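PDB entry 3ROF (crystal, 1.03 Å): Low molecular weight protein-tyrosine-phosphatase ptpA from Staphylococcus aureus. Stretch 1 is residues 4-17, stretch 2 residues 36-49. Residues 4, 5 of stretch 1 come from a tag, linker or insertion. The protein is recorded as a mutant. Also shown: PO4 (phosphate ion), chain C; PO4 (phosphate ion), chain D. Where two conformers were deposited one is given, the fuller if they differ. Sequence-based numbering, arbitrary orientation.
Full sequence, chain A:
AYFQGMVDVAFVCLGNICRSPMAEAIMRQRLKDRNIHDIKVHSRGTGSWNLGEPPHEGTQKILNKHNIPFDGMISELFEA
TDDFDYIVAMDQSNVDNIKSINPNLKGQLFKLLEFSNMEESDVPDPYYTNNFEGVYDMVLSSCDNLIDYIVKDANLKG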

# COMPACT_ATOMS: atom_id res chain seq x y z
N GLN A 4 -17.46 -12.25 9.12
CA GLN A 4 -16.50 -13.32 9.20
C GLN A 4 -15.84 -13.62 7.86
O GLN A 4 -15.38 -14.72 7.66
CB GLN A 4 -17.17 -14.54 9.80
CG GLN A 4 -17.59 -14.32 11.22
CD GLN A 4 -18.09 -15.58 11.82
OE1 GLN A 4 -18.92 -16.30 11.25
NE2 GLN A 4 -17.59 -15.88 12.99
N GLY A 5 -15.77 -12.65 6.97
CA GLY A 5 -14.98 -12.82 5.78
C GLY A 5 -13.68 -12.06 5.84
O GLY A 5 -13.44 -11.23 6.72
N MET A 6 -12.86 -12.31 4.85
CA MET A 6 -11.69 -11.52 4.74
C MET A 6 -11.98 -10.26 3.99
O MET A 6 -12.91 -10.18 3.16
CB MET A 6 -10.57 -12.28 4.04
CG MET A 6 -9.28 -11.53 4.17
SD MET A 6 -8.15 -12.22 5.34
CE MET A 6 -9.08 -13.45 6.24
N VAL A 7 -11.18 -9.26 4.28
CA VAL A 7 -11.18 -8.09 3.44
C VAL A 7 -9.76 -7.89 2.90
O VAL A 7 -8.78 -8.28 3.54
CB VAL A 7 -11.73 -6.83 4.10
CG1 VAL A 7 -13.18 -7.05 4.56
CG2 VAL A 7 -10.88 -6.42 5.19
N ASP A 8 -9.69 -7.29 1.72
CA ASP A 8 -8.43 -7.10 1.04
C ASP A 8 -8.10 -5.62 0.97
O ASP A 8 -8.94 -4.82 0.55
CB ASP A 8 -8.51 -7.67 -0.36
CG ASP A 8 -8.70 -9.15 -0.35
OD1 ASP A 8 -7.72 -9.87 -0.12
OD2 ASP A 8 -9.85 -9.59 -0.55
N VAL A 9 -6.87 -5.28 1.37
CA VAL A 9 -6.36 -3.93 1.23
C VAL A 9 -5.15 -3.95 0.32
O VAL A 9 -4.25 -4.77 0.53
CB VAL A 9 -6.02 -3.23 2.61
CG1 VAL A 9 -5.11 -4.03 3.48
CG2 VAL A 9 -5.50 -1.84 2.43
N ALA A 10 -5.11 -3.06 -0.66
CA ALA A 10 -3.94 -2.94 -1.55
C ALA A 10 -3.35 -1.58 -1.43
O ALA A 10 -4.05 -0.59 -1.59
CB ALA A 10 -4.31 -3.17 -3.00
N PHE A 11 -2.05 -1.52 -1.20
CA PHE A 11 -1.29 -0.28 -1.35
C PHE A 11 -0.87 -0.17 -2.80
O PHE A 11 -0.43 -1.15 -3.41
CB PHE A 11 -0.08 -0.29 -0.42
CG PHE A 11 -0.45 -0.31 1.03
CD1 PHE A 11 -0.87 0.86 1.65
CD2 PHE A 11 -0.43 -1.49 1.75
CE1 PHE A 11 -1.23 0.85 2.99
CE2 PHE A 11 -0.76 -1.49 3.09
CZ PHE A 11 -1.17 -0.35 3.71
N VAL A 12 -0.92 1.05 -3.34
CA VAL A 12 -0.63 1.25 -4.77
C VAL A 12 0.26 2.46 -4.96
O VAL A 12 0.00 3.55 -4.43
CB VAL A 12 -1.91 1.45 -5.61
CG1 VAL A 12 -1.58 1.60 -7.07
CG2 VAL A 12 -2.87 0.28 -5.41
N CYS A 13 1.35 2.25 -5.69
CA CYS A 13 2.29 3.30 -6.04
C CYS A 13 2.53 3.22 -7.54
O CYS A 13 1.69 2.70 -8.26
CB CYS A 13 3.59 3.23 -5.18
SG CYS A 13 4.51 1.69 -5.34
N LEU A 14 3.65 3.78 -8.03
CA LEU A 14 3.92 3.74 -9.47
C LEU A 14 4.62 2.45 -9.86
O LEU A 14 4.17 1.69 -10.72
CB LEU A 14 4.76 4.96 -9.87
CG LEU A 14 5.16 4.97 -11.35
CD1 LEU A 14 3.96 5.00 -12.27
CD2 LEU A 14 6.09 6.12 -11.65
N GLY A 15 5.76 2.20 -9.21
CA GLY A 15 6.60 1.08 -9.60
C GLY A 15 6.34 -0.24 -8.88
O GLY A 15 6.81 -1.29 -9.32
N ASN A 16 5.64 -0.17 -7.75
CA ASN A 16 5.51 -1.32 -6.87
C ASN A 16 6.90 -1.90 -6.51
O ASN A 16 7.03 -3.12 -6.40
CB ASN A 16 4.58 -2.41 -7.42
CG ASN A 16 4.16 -3.46 -6.40
OD1 ASN A 16 3.97 -4.62 -6.77
ND2 ASN A 16 3.95 -3.08 -5.13
N ILE A 17 7.87 -1.01 -6.30
CA ILE A 17 9.17 -1.40 -5.79
C ILE A 17 9.58 -0.65 -4.54
O ILE A 17 10.36 -1.20 -3.77
CB ILE A 17 10.27 -1.35 -6.90
CG1 ILE A 17 10.31 0.02 -7.61
CG2 ILE A 17 10.09 -2.48 -7.87
CD1 ILE A 17 11.58 0.24 -8.39
N ILE A 36 -4.84 -9.38 14.53
CA ILE A 36 -5.96 -9.17 13.63
C ILE A 36 -5.79 -10.06 12.41
O ILE A 36 -4.74 -9.99 11.75
CB ILE A 36 -6.05 -7.71 13.22
CG1 ILE A 36 -6.31 -6.85 14.45
CG2 ILE A 36 -7.13 -7.49 12.17
CD1 ILE A 36 -6.17 -5.40 14.18
N HIS A 37 -6.79 -10.91 12.13
CA HIS A 37 -6.67 -11.98 11.13
C HIS A 37 -7.47 -11.89 9.82
O HIS A 37 -7.27 -12.70 8.93
CB HIS A 37 -6.94 -13.33 11.80
CG HIS A 37 -6.00 -13.61 12.92
ND1 HIS A 37 -4.70 -14.04 12.72
CD2 HIS A 37 -6.13 -13.44 14.26
CE1 HIS A 37 -4.10 -14.16 13.89
NE2 HIS A 37 -4.94 -13.81 14.84
N ASP A 38 -8.40 -10.97 9.73
CA ASP A 38 -9.29 -10.97 8.57
C ASP A 38 -8.98 -9.88 7.59
O ASP A 38 -9.85 -9.53 6.80
CB ASP A 38 -10.73 -10.91 9.02
CG ASP A 38 -11.11 -12.11 9.82
OD1 ASP A 38 -10.88 -13.24 9.34
OD2 ASP A 38 -11.59 -11.93 10.96
N ILE A 39 -7.77 -9.32 7.64
CA ILE A 39 -7.33 -8.35 6.64
C ILE A 39 -6.13 -8.93 5.89
O ILE A 39 -5.09 -9.23 6.50
CB ILE A 39 -6.97 -7.00 7.26
CG1 ILE A 39 -8.19 -6.39 7.96
CG2 ILE A 39 -6.45 -6.05 6.20
CD1 ILE A 39 -7.86 -5.15 8.79
N LYS A 40 -6.28 -9.07 4.58
CA LYS A 40 -5.20 -9.54 3.70
C LYS A 40 -4.62 -8.36 2.94
O LYS A 40 -5.38 -7.52 2.47
CB LYS A 40 -5.74 -10.57 2.72
CG LYS A 40 -4.66 -11.21 1.89
CD LYS A 40 -5.17 -12.33 0.98
CE LYS A 40 -4.04 -12.90 0.13
NZ LYS A 40 -4.52 -13.93 -0.84
N VAL A 41 -3.30 -8.26 2.90
CA VAL A 41 -2.63 -7.11 2.32
C VAL A 41 -2.01 -7.46 0.98
O VAL A 41 -1.49 -8.58 0.79
CB VAL A 41 -1.57 -6.57 3.29
CG1 VAL A 41 -1.14 -5.17 2.87
CG2 VAL A 41 -2.07 -6.53 4.73
N HIS A 42 -2.07 -6.49 0.07
CA HIS A 42 -1.55 -6.63 -1.29
C HIS A 42 -0.84 -5.34 -1.68
O HIS A 42 -1.01 -4.31 -1.03
CB HIS A 42 -2.71 -6.81 -2.27
CG HIS A 42 -3.66 -7.89 -1.90
ND1 HIS A 42 -3.67 -9.13 -2.50
CD2 HIS A 42 -4.68 -7.89 -1.03
CE1 HIS A 42 -4.66 -9.86 -2.00
NE2 HIS A 42 -5.29 -9.12 -1.11
N SER A 43 -0.15 -5.36 -2.82
CA SER A 43 0.34 -4.13 -3.40
C SER A 43 0.40 -4.24 -4.92
O SER A 43 0.56 -5.34 -5.47
CB SER A 43 1.70 -3.75 -2.83
OG SER A 43 2.70 -4.71 -3.13
N ARG A 44 0.31 -3.07 -5.57
CA ARG A 44 0.37 -2.97 -7.00
C ARG A 44 1.10 -1.68 -7.36
O ARG A 44 1.13 -0.73 -6.57
CB ARG A 44 -1.04 -2.91 -7.61
CG ARG A 44 -1.93 -4.11 -7.43
CD ARG A 44 -1.40 -5.31 -8.17
NE ARG A 44 -2.35 -6.43 -8.21
CZ ARG A 44 -2.42 -7.37 -7.30
NH1 ARG A 44 -1.65 -7.33 -6.21
NH2 ARG A 44 -3.31 -8.36 -7.44
N GLY A 45 1.56 -1.65 -8.61
CA GLY A 45 2.14 -0.46 -9.20
C GLY A 45 1.41 -0.14 -10.50
O GLY A 45 1.23 -1.02 -11.32
N THR A 46 0.96 1.10 -10.65
CA THR A 46 0.25 1.44 -11.88
C THR A 46 1.14 1.32 -13.11
O THR A 46 0.64 1.11 -14.21
CB THR A 46 -0.33 2.83 -11.82
OG1 THR A 46 0.72 3.79 -11.75
CG2 THR A 46 -1.25 3.02 -10.63
N GLY A 47 2.44 1.52 -12.92
CA GLY A 47 3.39 1.57 -14.01
C GLY A 47 4.50 0.57 -13.93
O GLY A 47 5.51 0.76 -14.61
N SER A 48 4.36 -0.52 -13.22
CA SER A 48 5.41 -1.51 -13.13
C SER A 48 5.68 -2.12 -14.50
O SER A 48 4.77 -2.65 -15.11
CB SER A 48 4.99 -2.64 -12.21
OG SER A 48 4.66 -2.16 -10.93
N TRP A 49 6.91 -2.05 -14.97
CA TRP A 49 7.26 -2.66 -16.24
C TRP A 49 7.87 -4.04 -16.03
O TRP A 49 7.33 -5.03 -16.51
CB TRP A 49 8.15 -1.73 -17.10
CG TRP A 49 8.35 -2.36 -18.44
CD1 TRP A 49 9.49 -2.93 -18.92
CD2 TRP A 49 7.35 -2.56 -19.46
NE1 TRP A 49 9.26 -3.47 -20.15
CE2 TRP A 49 7.96 -3.26 -20.51
CE3 TRP A 49 6.00 -2.22 -19.57
CZ2 TRP A 49 7.27 -3.63 -21.68
CZ3 TRP A 49 5.33 -2.58 -20.73
CH2 TRP A 49 5.97 -3.28 -21.76
P PO4 C . 7.54 3.42 -6.19
O1 PO4 C . 7.29 3.78 -4.75
O2 PO4 C . 6.52 4.02 -7.13
O3 PO4 C . 8.96 3.97 -6.57
O4 PO4 C . 7.67 1.92 -6.37
P PO4 D . -2.00 -11.05 -5.04
O1 PO4 D . -2.40 -12.12 -4.05
O2 PO4 D . -2.95 -11.08 -6.19
O3 PO4 D . -2.12 -9.64 -4.50
O4 PO4 D . -0.62 -11.28 -5.60
O HOH W 1 -12.25 -14.88 6.95

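What holds the two backbones together? Residues 7-13 and 39-45 run side by side as parallel strands, 26° apart in direction, and the hydrogen bonds alternate as a parallel ladder requires. Val 7 N donates to Asp 38 O at 2.9 Å, and Lys 40 N returns a bond to Val 7 O at 2.8 Å, so Val 7 uses both its polar backbone atoms on residues flanking Ile 39, its partner in register. Val 9, Phe 11 and Cys 13 repeat the pattern, ending with Thr 46 N to Cys 13 O at 3.0 Å. The carbonyls also receive CA-H...O contacts, the shortest from Ser 43 CA to Phe 11 O at 3.1 Å.

Which side chains pack on the apolar face? Val 7, Val 9 and Phe 11 share one face of the sheet with Ile 39 and Val 41. Val 9 sits between these last two: its CG1 lies 3.6 Å from Ile 39 CG2 and 4.1 Å from Val 41 CG2. Phe 11 meets Val 41 with its ring edge, CE2 to CG1 at 3.7 Å. Farther along this face the packing gives way to polarity, where Asn 16 ND2 donates to Ser 43 OG at 2.9 Å.

How does the other face differ? It carries Asp 8, Ala 10 and Val 12 beside Lys 40, His 42 and Arg 44. His 42 NE2 donates to Asp 8 OD1 at 2.7 Å, a diagonal bond, since Asp 8 is in register with Lys 40. Across the same ring, His 42 ND1 donates to O3 of the chain D phosphate at 2.6 Å, so both ring nitrogens act as donors. Arg 44 joins at that ion through NH1, 2.9 Å from the same O3, while NH1 also reaches Ser 43 O at 3.1 Å. Small Ala 10 lies in register with His 42, their CB atoms 4.0 Å apart.

What joins the stretches beyond the strands? The loops stay in touch: Gly 47 N donates to Leu 14 O at 2.8 Å, and Ser 48 OG makes a weak bond to Gly 15 O at 2.8 Å. Gly 45 fits closely here, because a CB on it would come within 2.7 Å of both Asn 16 N and Leu 14 O. Meanwhile the backbone of the first loop binds the chain C phosphate, with Gly 15 N to O2 and Ile 17 N to O4 both at 2.9 Å.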